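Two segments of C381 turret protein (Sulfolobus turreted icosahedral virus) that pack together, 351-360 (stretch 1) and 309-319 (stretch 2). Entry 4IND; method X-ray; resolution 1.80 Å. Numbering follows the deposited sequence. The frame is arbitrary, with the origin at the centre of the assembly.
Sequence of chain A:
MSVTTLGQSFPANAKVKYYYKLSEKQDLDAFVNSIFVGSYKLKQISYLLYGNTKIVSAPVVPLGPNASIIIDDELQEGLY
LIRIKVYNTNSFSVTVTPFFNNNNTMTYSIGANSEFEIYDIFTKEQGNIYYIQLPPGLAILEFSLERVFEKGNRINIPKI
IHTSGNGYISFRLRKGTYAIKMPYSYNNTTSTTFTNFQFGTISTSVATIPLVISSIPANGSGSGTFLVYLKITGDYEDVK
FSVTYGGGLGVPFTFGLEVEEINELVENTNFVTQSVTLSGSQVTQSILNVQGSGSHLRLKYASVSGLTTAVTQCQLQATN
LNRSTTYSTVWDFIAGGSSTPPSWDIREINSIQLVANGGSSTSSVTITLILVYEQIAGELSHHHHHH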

# COMPACT_ATOMS: atom_id res chain seq x y z
N SER A 351 3.89 27.37 -13.30
CA SER A 351 4.25 28.69 -13.80
C SER A 351 4.10 29.74 -12.71
O SER A 351 3.11 29.76 -11.98
CB SER A 351 3.42 29.05 -15.02
OG SER A 351 3.86 30.27 -15.57
N ILE A 352 5.12 30.61 -12.60
CA ILE A 352 5.19 31.65 -11.58
C ILE A 352 5.47 32.99 -12.24
O ILE A 352 6.34 33.08 -13.10
CB ILE A 352 6.36 31.42 -10.62
CG1 ILE A 352 6.34 30.00 -10.09
CG2 ILE A 352 6.33 32.43 -9.48
CD1 ILE A 352 5.12 29.70 -9.28
N GLN A 353 4.76 34.04 -11.83
CA GLN A 353 5.05 35.39 -12.30
C GLN A 353 4.93 36.40 -11.16
O GLN A 353 4.27 36.16 -10.15
CB GLN A 353 4.13 35.78 -13.47
CG GLN A 353 2.67 35.91 -13.08
CD GLN A 353 1.76 36.18 -14.26
OE1 GLN A 353 2.10 35.88 -15.41
NE2 GLN A 353 0.58 36.76 -13.99
N LEU A 354 5.62 37.53 -11.31
CA LEU A 354 5.52 38.64 -10.37
C LEU A 354 4.82 39.79 -11.06
O LEU A 354 5.22 40.23 -12.15
CB LEU A 354 6.90 39.09 -9.91
CG LEU A 354 6.90 40.18 -8.84
CD1 LEU A 354 6.42 39.62 -7.51
CD2 LEU A 354 8.30 40.76 -8.69
N VAL A 355 3.76 40.28 -10.43
CA VAL A 355 3.04 41.43 -10.97
C VAL A 355 3.31 42.58 -10.02
O VAL A 355 3.06 42.48 -8.83
CB VAL A 355 1.53 41.15 -11.09
CG1 VAL A 355 0.82 42.37 -11.66
CG2 VAL A 355 1.28 39.93 -11.97
N ALA A 356 3.83 43.68 -10.55
CA ALA A 356 4.24 44.78 -9.71
C ALA A 356 3.94 46.10 -10.38
O ALA A 356 3.82 46.18 -11.61
CB ALA A 356 5.73 44.68 -9.38
N ASN A 357 3.81 47.15 -9.57
CA ASN A 357 3.56 48.48 -10.08
C ASN A 357 4.09 49.50 -9.09
O ASN A 357 4.18 49.23 -7.89
CB ASN A 357 2.07 48.68 -10.34
CG ASN A 357 1.79 49.88 -11.23
OD1 ASN A 357 2.70 50.61 -11.63
ND2 ASN A 357 0.52 50.08 -11.56
N GLY A 358 4.45 50.68 -9.60
CA GLY A 358 5.02 51.71 -8.76
C GLY A 358 6.08 52.52 -9.49
O GLY A 358 6.28 52.37 -10.69
N GLY A 359 6.75 53.40 -8.75
CA GLY A 359 7.75 54.27 -9.34
C GLY A 359 7.09 55.29 -10.24
O GLY A 359 5.86 55.37 -10.31
N SER A 360 7.91 56.09 -10.92
CA SER A 360 7.40 57.08 -11.86
C SER A 360 8.31 57.19 -13.07
O SER A 360 9.43 56.68 -13.07
CB SER A 360 7.26 58.44 -11.18
OG SER A 360 8.54 58.96 -10.82
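Stretch 2, residues 309-319: TAVTQCQLQAT

Stretch 2 lies alongside stretch 1 as the neighbouring strand of an antiparallel β-sheet. Strand 311-319 runs against strand 351-358 with an angle of 178° between their N-to-C directions and a closest approach of 4.3 Å between axes. Most residues of both strands have extended backbone angles, such as -128/135 for Ile352 and -128/151 for Gln317. Thr319 pairs with Ser351, Gln317 with Gln353, Gln315 with Val355 and Gln313 with Asn357 at the hydrogen-bonded positions; Ala318 faces Ile352, Leu316 faces Leu354 and Cys314 faces Ala356 at the non-hydrogen-bonded positions, with CA atoms 4.3 to 4.6 Å apart. The central pairs are nearly ideal: Gln315 N to Val355 O and Val355 N to Gln315 O both measure 2.8 Å, with angles of 175° and 173°. Gln317 N to Gln353 O is 2.8 Å and Gln353 N to Gln317 O is 2.9 Å. At the Ser351-Thr319 end, Thr319 N to Ser351 O is 3.0 Å, while Ser351 N to Thr319 O lengthens to 3.2 Å and bends to 137°.

Between Asn357 and Gly358 the register shifts by one residue in a β-bulge. Thr312, with phi/psi of -102/-21, breaks the extended run, so that Asn357 O accepts from both Thr312 N at 2.9 Å and Gln313 N at 3.2 Å; Asn357 N returns a bond to Gln313 O at 2.9 Å. Beyond the bulge Gly358 pairs with Val311, CA to CA 4.2 Å, and Gly359 N donates to Ala310 O at 2.9 Å. Gly358 has phi/psi of 145/-173 and sits so close to stretch 2 that an ideal CB would clash with Ala310 O and Val311 CA.

Apart from Thr312 in the bulge, whose CA-to-CB bond points sideways, and Gly358, which has no side chain, side chains of the two strands alternate between the faces of the sheet. One face carries the apolar set: Ile352 CD1 meets Ala318 CB at 3.4 Å, Ile352 CG2 meets Leu316 CD1 at 3.6 Å, and Leu354 CD1 reaches Leu316 CD1 at 4.3 Å and Cys314 SG at 4.2 Å. These residues are buried, and Leu354 and Leu316 share chi1 near t and chi2 near p. The other face is largely polar. Gln353 and Gln317, opposite one another, join their amides through Gln353 NE2 to Gln317 OE1 at 2.9 Å. Val355 lies among glutamines, its CG2 3.2 Å from Gln317 OE1 and its CG1 3.5 Å from Gln313 NE2. Along stretch 2, Gln313 NE2 donates to Gln315 OE1 at 3.1 Å.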

# COMPACT_ATOMS: atom_id res chain seq x y z
N THR A 309 7.32 53.00 -0.17
CA THR A 309 5.97 53.52 -0.36
C THR A 309 5.72 53.87 -1.82
O THR A 309 4.58 54.10 -2.22
CB THR A 309 5.72 54.75 0.53
OG1 THR A 309 6.73 55.73 0.28
CG2 THR A 309 5.76 54.36 1.99
N ALA A 310 6.78 53.90 -2.62
CA ALA A 310 6.67 54.15 -4.05
C ALA A 310 6.18 52.92 -4.82
O ALA A 310 5.84 53.03 -5.99
CB ALA A 310 8.00 54.63 -4.62
N VAL A 311 6.15 51.76 -4.16
CA VAL A 311 5.64 50.53 -4.76
C VAL A 311 4.20 50.31 -4.32
O VAL A 311 3.92 50.20 -3.13
CB VAL A 311 6.49 49.30 -4.36
CG1 VAL A 311 6.03 48.05 -5.12
CG2 VAL A 311 7.96 49.58 -4.62
N THR A 312 3.29 50.24 -5.28
CA THR A 312 1.85 50.13 -5.00
C THR A 312 1.32 48.72 -5.18
O THR A 312 0.27 48.37 -4.65
CB THR A 312 1.05 51.05 -5.93
OG1 THR A 312 1.30 50.68 -7.30
CG2 THR A 312 1.45 52.50 -5.72
N GLN A 313 2.05 47.91 -5.94
CA GLN A 313 1.65 46.53 -6.15
C GLN A 313 2.86 45.63 -6.25
O GLN A 313 3.83 45.95 -6.93
CB GLN A 313 0.79 46.38 -7.40
CG GLN A 313 0.40 44.92 -7.70
CD GLN A 313 -0.38 44.77 -9.00
OE1 GLN A 313 -0.25 45.59 -9.92
NE2 GLN A 313 -1.19 43.71 -9.08
N CYS A 314 2.80 44.49 -5.57
CA CYS A 314 3.86 43.52 -5.64
C CYS A 314 3.28 42.19 -5.22
O CYS A 314 3.26 41.86 -4.03
CB CYS A 314 5.03 43.94 -4.74
SG CYS A 314 6.51 42.91 -4.94
N GLN A 315 2.76 41.45 -6.20
CA GLN A 315 2.13 40.16 -5.95
C GLN A 315 2.83 39.04 -6.70
O GLN A 315 3.06 39.14 -7.92
CB GLN A 315 0.66 40.21 -6.37
CG GLN A 315 -0.17 41.20 -5.58
CD GLN A 315 -1.56 41.36 -6.13
OE1 GLN A 315 -1.78 41.26 -7.33
NE2 GLN A 315 -2.51 41.62 -5.24
N LEU A 316 3.17 37.98 -5.98
CA LEU A 316 3.65 36.76 -6.60
C LEU A 316 2.42 35.93 -6.97
O LEU A 316 1.51 35.75 -6.15
CB LEU A 316 4.53 35.98 -5.62
CG LEU A 316 5.30 34.81 -6.20
CD1 LEU A 316 6.25 35.30 -7.29
CD2 LEU A 316 6.05 34.07 -5.11
N GLN A 317 2.38 35.45 -8.22
CA GLN A 317 1.26 34.66 -8.70
C GLN A 317 1.73 33.35 -9.31
O GLN A 317 2.84 33.27 -9.85
CB GLN A 317 0.45 35.46 -9.73
CG GLN A 317 0.12 36.86 -9.29
CD GLN A 317 -0.84 37.54 -10.24
OE1 GLN A 317 -0.71 37.43 -11.46
NE2 GLN A 317 -1.82 38.22 -9.68
N ALA A 318 0.87 32.34 -9.25
CA ALA A 318 1.24 31.02 -9.74
C ALA A 318 0.02 30.34 -10.28
O ALA A 318 -1.10 30.74 -9.97
CB ALA A 318 1.84 30.20 -8.62
N THR A 319 0.23 29.33 -11.12
CA THR A 319 -0.88 28.50 -11.56
C THR A 319 -0.40 27.19 -12.14
O THR A 319 0.78 27.02 -12.46
CB THR A 319 -1.75 29.20 -12.62
OG1 THR A 319 -2.95 28.45 -12.83
CG2 THR A 319 -1.00 29.32 -13.94